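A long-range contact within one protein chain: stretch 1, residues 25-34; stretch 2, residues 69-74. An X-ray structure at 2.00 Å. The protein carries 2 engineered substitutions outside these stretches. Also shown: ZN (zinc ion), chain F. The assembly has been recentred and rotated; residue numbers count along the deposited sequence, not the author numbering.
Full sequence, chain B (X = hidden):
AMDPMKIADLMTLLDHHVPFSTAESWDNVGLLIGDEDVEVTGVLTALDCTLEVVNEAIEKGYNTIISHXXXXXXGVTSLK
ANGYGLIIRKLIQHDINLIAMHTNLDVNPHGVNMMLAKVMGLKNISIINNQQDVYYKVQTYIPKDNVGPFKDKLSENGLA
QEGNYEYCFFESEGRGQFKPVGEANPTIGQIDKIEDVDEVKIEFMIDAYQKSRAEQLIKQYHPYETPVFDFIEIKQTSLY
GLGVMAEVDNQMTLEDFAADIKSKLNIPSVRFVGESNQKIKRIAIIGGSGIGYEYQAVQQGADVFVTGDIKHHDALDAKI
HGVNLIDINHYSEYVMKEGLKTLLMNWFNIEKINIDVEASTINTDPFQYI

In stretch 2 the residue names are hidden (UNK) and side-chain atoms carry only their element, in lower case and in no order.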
# COMPACT_ATOMS: atom_id res chain seq x y z
N SER B 25 -16.55 -8.98 -0.65
CA SER B 25 -16.66 -7.53 -0.53
C SER B 25 -16.28 -6.79 -1.81
O SER B 25 -16.75 -5.69 -2.03
CB SER B 25 -15.77 -7.03 0.61
OG SER B 25 -14.42 -7.32 0.29
N TRP B 26 -15.47 -7.40 -2.68
CA TRP B 26 -15.20 -6.83 -4.01
C TRP B 26 -16.35 -7.01 -5.03
O TRP B 26 -16.28 -6.45 -6.10
CB TRP B 26 -13.90 -7.39 -4.62
CG TRP B 26 -13.84 -8.89 -4.62
CD1 TRP B 26 -13.18 -9.67 -3.71
CD2 TRP B 26 -14.48 -9.79 -5.55
NE1 TRP B 26 -13.40 -11.02 -4.01
CE2 TRP B 26 -14.18 -11.11 -5.13
CE3 TRP B 26 -15.27 -9.61 -6.67
CZ2 TRP B 26 -14.66 -12.22 -5.78
CZ3 TRP B 26 -15.75 -10.74 -7.33
CH2 TRP B 26 -15.43 -12.03 -6.88
N ASP B 27 -17.35 -7.86 -4.73
CA ASP B 27 -18.33 -8.26 -5.72
C ASP B 27 -19.38 -7.14 -5.88
O ASP B 27 -19.42 -6.17 -5.10
CB ASP B 27 -18.99 -9.55 -5.27
CG ASP B 27 -19.56 -10.37 -6.38
OD1 ASP B 27 -19.57 -9.94 -7.55
OD2 ASP B 27 -20.04 -11.50 -6.05
N ASN B 28 -20.19 -7.26 -6.93
CA ASN B 28 -21.27 -6.34 -7.19
C ASN B 28 -22.56 -7.12 -7.33
O ASN B 28 -22.84 -7.69 -8.40
CB ASN B 28 -20.96 -5.53 -8.43
CG ASN B 28 -21.86 -4.31 -8.56
OD1 ASN B 28 -22.26 -3.75 -7.57
ND2 ASN B 28 -22.22 -3.95 -9.79
N VAL B 29 -23.35 -7.19 -6.25
CA VAL B 29 -24.52 -8.08 -6.22
C VAL B 29 -25.80 -7.36 -5.89
O VAL B 29 -25.79 -6.21 -5.41
CB VAL B 29 -24.33 -9.32 -5.28
CG1 VAL B 29 -23.19 -10.23 -5.79
CG2 VAL B 29 -24.08 -8.91 -3.84
N GLY B 30 -26.93 -8.00 -6.19
CA GLY B 30 -28.21 -7.42 -5.89
C GLY B 30 -28.85 -6.80 -7.11
O GLY B 30 -28.60 -7.22 -8.25
N LEU B 31 -29.72 -5.82 -6.88
CA LEU B 31 -30.43 -5.14 -8.01
C LEU B 31 -29.42 -4.22 -8.68
O LEU B 31 -29.05 -3.22 -8.10
CB LEU B 31 -31.64 -4.35 -7.52
CG LEU B 31 -32.46 -3.64 -8.60
CD1 LEU B 31 -33.02 -4.66 -9.57
CD2 LEU B 31 -33.57 -2.75 -7.98
N LEU B 32 -28.95 -4.57 -9.87
CA LEU B 32 -27.93 -3.75 -10.54
C LEU B 32 -28.59 -2.72 -11.44
O LEU B 32 -28.07 -1.62 -11.64
CB LEU B 32 -27.00 -4.63 -11.40
CG LEU B 32 -26.15 -5.66 -10.60
CD1 LEU B 32 -24.97 -6.25 -11.43
CD2 LEU B 32 -25.65 -5.02 -9.25
N ILE B 33 -29.69 -3.10 -12.07
CA ILE B 33 -30.36 -2.26 -13.02
C ILE B 33 -31.84 -2.47 -12.81
O ILE B 33 -32.32 -3.59 -13.02
CB ILE B 33 -30.02 -2.58 -14.50
CG1 ILE B 33 -28.55 -2.41 -14.81
CG2 ILE B 33 -30.86 -1.62 -15.44
CD1 ILE B 33 -28.04 -3.09 -16.06
N GLY B 34 -32.56 -1.41 -12.44
CA GLY B 34 -33.99 -1.48 -12.35
C GLY B 34 -34.63 -0.57 -11.32
O GLY B 34 -34.07 0.43 -10.90
N UNK B 69 -23.42 -13.84 -13.16
CA UNK B 69 -22.36 -12.88 -13.35
C UNK B 69 -22.96 -11.47 -13.39
O UNK B 69 -23.97 -11.25 -14.07
c UNK B 69 -21.58 -13.16 -14.60
n UNK B 69 -19.47 -16.11 -14.01
n UNK B 69 -20.45 -15.15 -15.66
c UNK B 69 -19.72 -16.19 -15.30
c UNK B 69 -20.19 -15.05 -13.50
c UNK B 69 -20.75 -14.41 -14.54
N UNK B 70 -22.33 -10.52 -12.72
CA UNK B 70 -22.86 -9.16 -12.69
C UNK B 70 -22.52 -8.45 -14.00
O UNK B 70 -21.37 -8.34 -14.41
c UNK B 70 -22.14 -8.53 -11.47
c UNK B 70 -21.19 -10.68 -11.82
c UNK B 70 -20.93 -9.31 -11.31
N UNK B 71 -23.54 -7.94 -14.69
CA UNK B 71 -23.33 -7.28 -15.96
C UNK B 71 -22.51 -6.01 -15.75
O UNK B 71 -21.75 -5.60 -16.64
c UNK B 71 -24.67 -6.94 -16.58
c UNK B 71 -26.16 -5.89 -18.31
c UNK B 71 -24.04 -7.15 -19.03
c UNK B 71 -24.72 -6.26 -17.94
N UNK B 72 -22.73 -5.37 -14.61
CA UNK B 72 -21.91 -4.21 -14.20
C UNK B 72 -21.04 -4.72 -13.08
O UNK B 72 -21.56 -5.19 -12.07
c UNK B 72 -21.77 -1.83 -13.20
c UNK B 72 -24.70 -1.48 -14.37
c UNK B 72 -23.62 -2.51 -14.86
c UNK B 72 -22.73 -3.02 -13.73
N UNK B 73 -19.74 -4.72 -13.29
CA UNK B 73 -18.83 -5.21 -12.27
C UNK B 73 -17.98 -4.08 -11.78
O UNK B 73 -18.24 -3.55 -10.71
c UNK B 73 -18.03 -6.41 -12.76
c UNK B 73 -17.61 -7.38 -10.50
c UNK B 73 -16.78 -7.89 -9.53
c UNK B 73 -17.12 -6.96 -11.74
c UNK B 73 -15.39 -7.98 -9.77
c UNK B 73 -14.87 -7.59 -10.99
c UNK B 73 -15.76 -7.08 -11.99
N UNK B 74 -17.02 -3.63 -12.56
CA UNK B 74 -16.37 -2.40 -12.19
C UNK B 74 -17.27 -1.28 -12.77
O UNK B 74 -17.91 -1.43 -13.81
c UNK B 74 -14.91 -2.38 -12.65
n UNK B 74 -11.92 -5.66 -11.16
c UNK B 74 -14.15 -3.57 -12.05
c UNK B 74 -12.74 -3.24 -11.55
c UNK B 74 -12.21 -4.30 -10.54
ZN ZN F . -17.99 -17.18 -12.72
O HOH W 1 -16.96 -15.19 -12.74
O HOH W 2 -16.23 -17.73 -11.48
O HOH W 3 -18.69 -16.69 -10.73

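Position 69 has six side-chain atoms beyond the backbone. One carbon leads to a five-membered ring of three carbons and two nitrogens. The CA-to-CB bond points away from stretch 1, and the side chain touches none of it. That composition is histidine, so position 69 is His 69. The ring serves the metal instead: His 69 NE2 lies 2.2 Å from the zinc ion. Three waters, each at 2.2 Å from ZN through its O atom, and two atoms from elsewhere in the structure complete the set of ligands.

Position 70 has three side-chain carbons that close a ring onto the backbone nitrogen. Its CA-to-CB bond points toward stretch 1. Its CB lies 3.3 Å from the backbone O of Asn 28 and 3.6 Å from Leu 32 CD1. The next ring carbon after CB is 4.0 Å from Asp 27 OD1. Only proline is built this way, so this is Pro 70. The carbonyl of Asn 28 therefore faces carbon here, and it has no hydrogen-bond partner anywhere in the model.

Position 71 has four side-chain carbons, forked at the second. Its CA-to-CB bond points sideways. One of the two end carbons of the fork lies 4.1 Å from Ile 33 CD1, an apolar contact. The backbone N of position 71 lies 3.9 Å from Leu 32 CD1. The fork one carbon beyond CB identifies leucine, Leu 71.

Position 72 also has four side-chain carbons, but the fork is at the first, and one arm is two carbons long. The end of the longer arm packs 4.0 Å from Ile 33 CG1. The backbone O of position 72 lies 2.7 Å from Asn 28 ND2 and 3.6 Å from Leu 32 CD1. The branching is that of isoleucine, Ile 72. The backbone of this residue also takes part. Asn 28 ND2 donates a hydrogen bond to Ile 72 O, and the angle of 168° makes it nearly straight.

Position 73 has one carbon followed by a ring of six carbons, with no polar atom. Its CA-to-CB bond points away, yet the end of the side chain comes nearer to stretch 1. The far ring carbon lies 3.5 Å from Trp 26 CE3. This is phenylalanine, Phe 73. The two six-membered rings meet rim to rim, with centroids 5.8 Å apart and planes at 84°, so neither covers the face of the other.

Position 74 has four carbons in a row ending in nitrogen. It is exposed and makes no contact with stretch 1. This is lysine, Lys 74.

The contact joins one polar link to apolar packing. The CA-to-CB bond of Asn 28 points toward stretch 2, and its side-chain ND2 donates the hydrogen bond to Ile 72 O. Asp 27 OD1 accepts a hydrogen bond from Asn 28 N at 2.8 Å within stretch 1. Leu 32 and Ile 33 pack against Pro 70, Leu 71 and Ile 72, while Trp 26 meets Phe 73. Together the two stretches bury 412 Å², both sides summed.

Stretch 2 69-74: HPLIFK
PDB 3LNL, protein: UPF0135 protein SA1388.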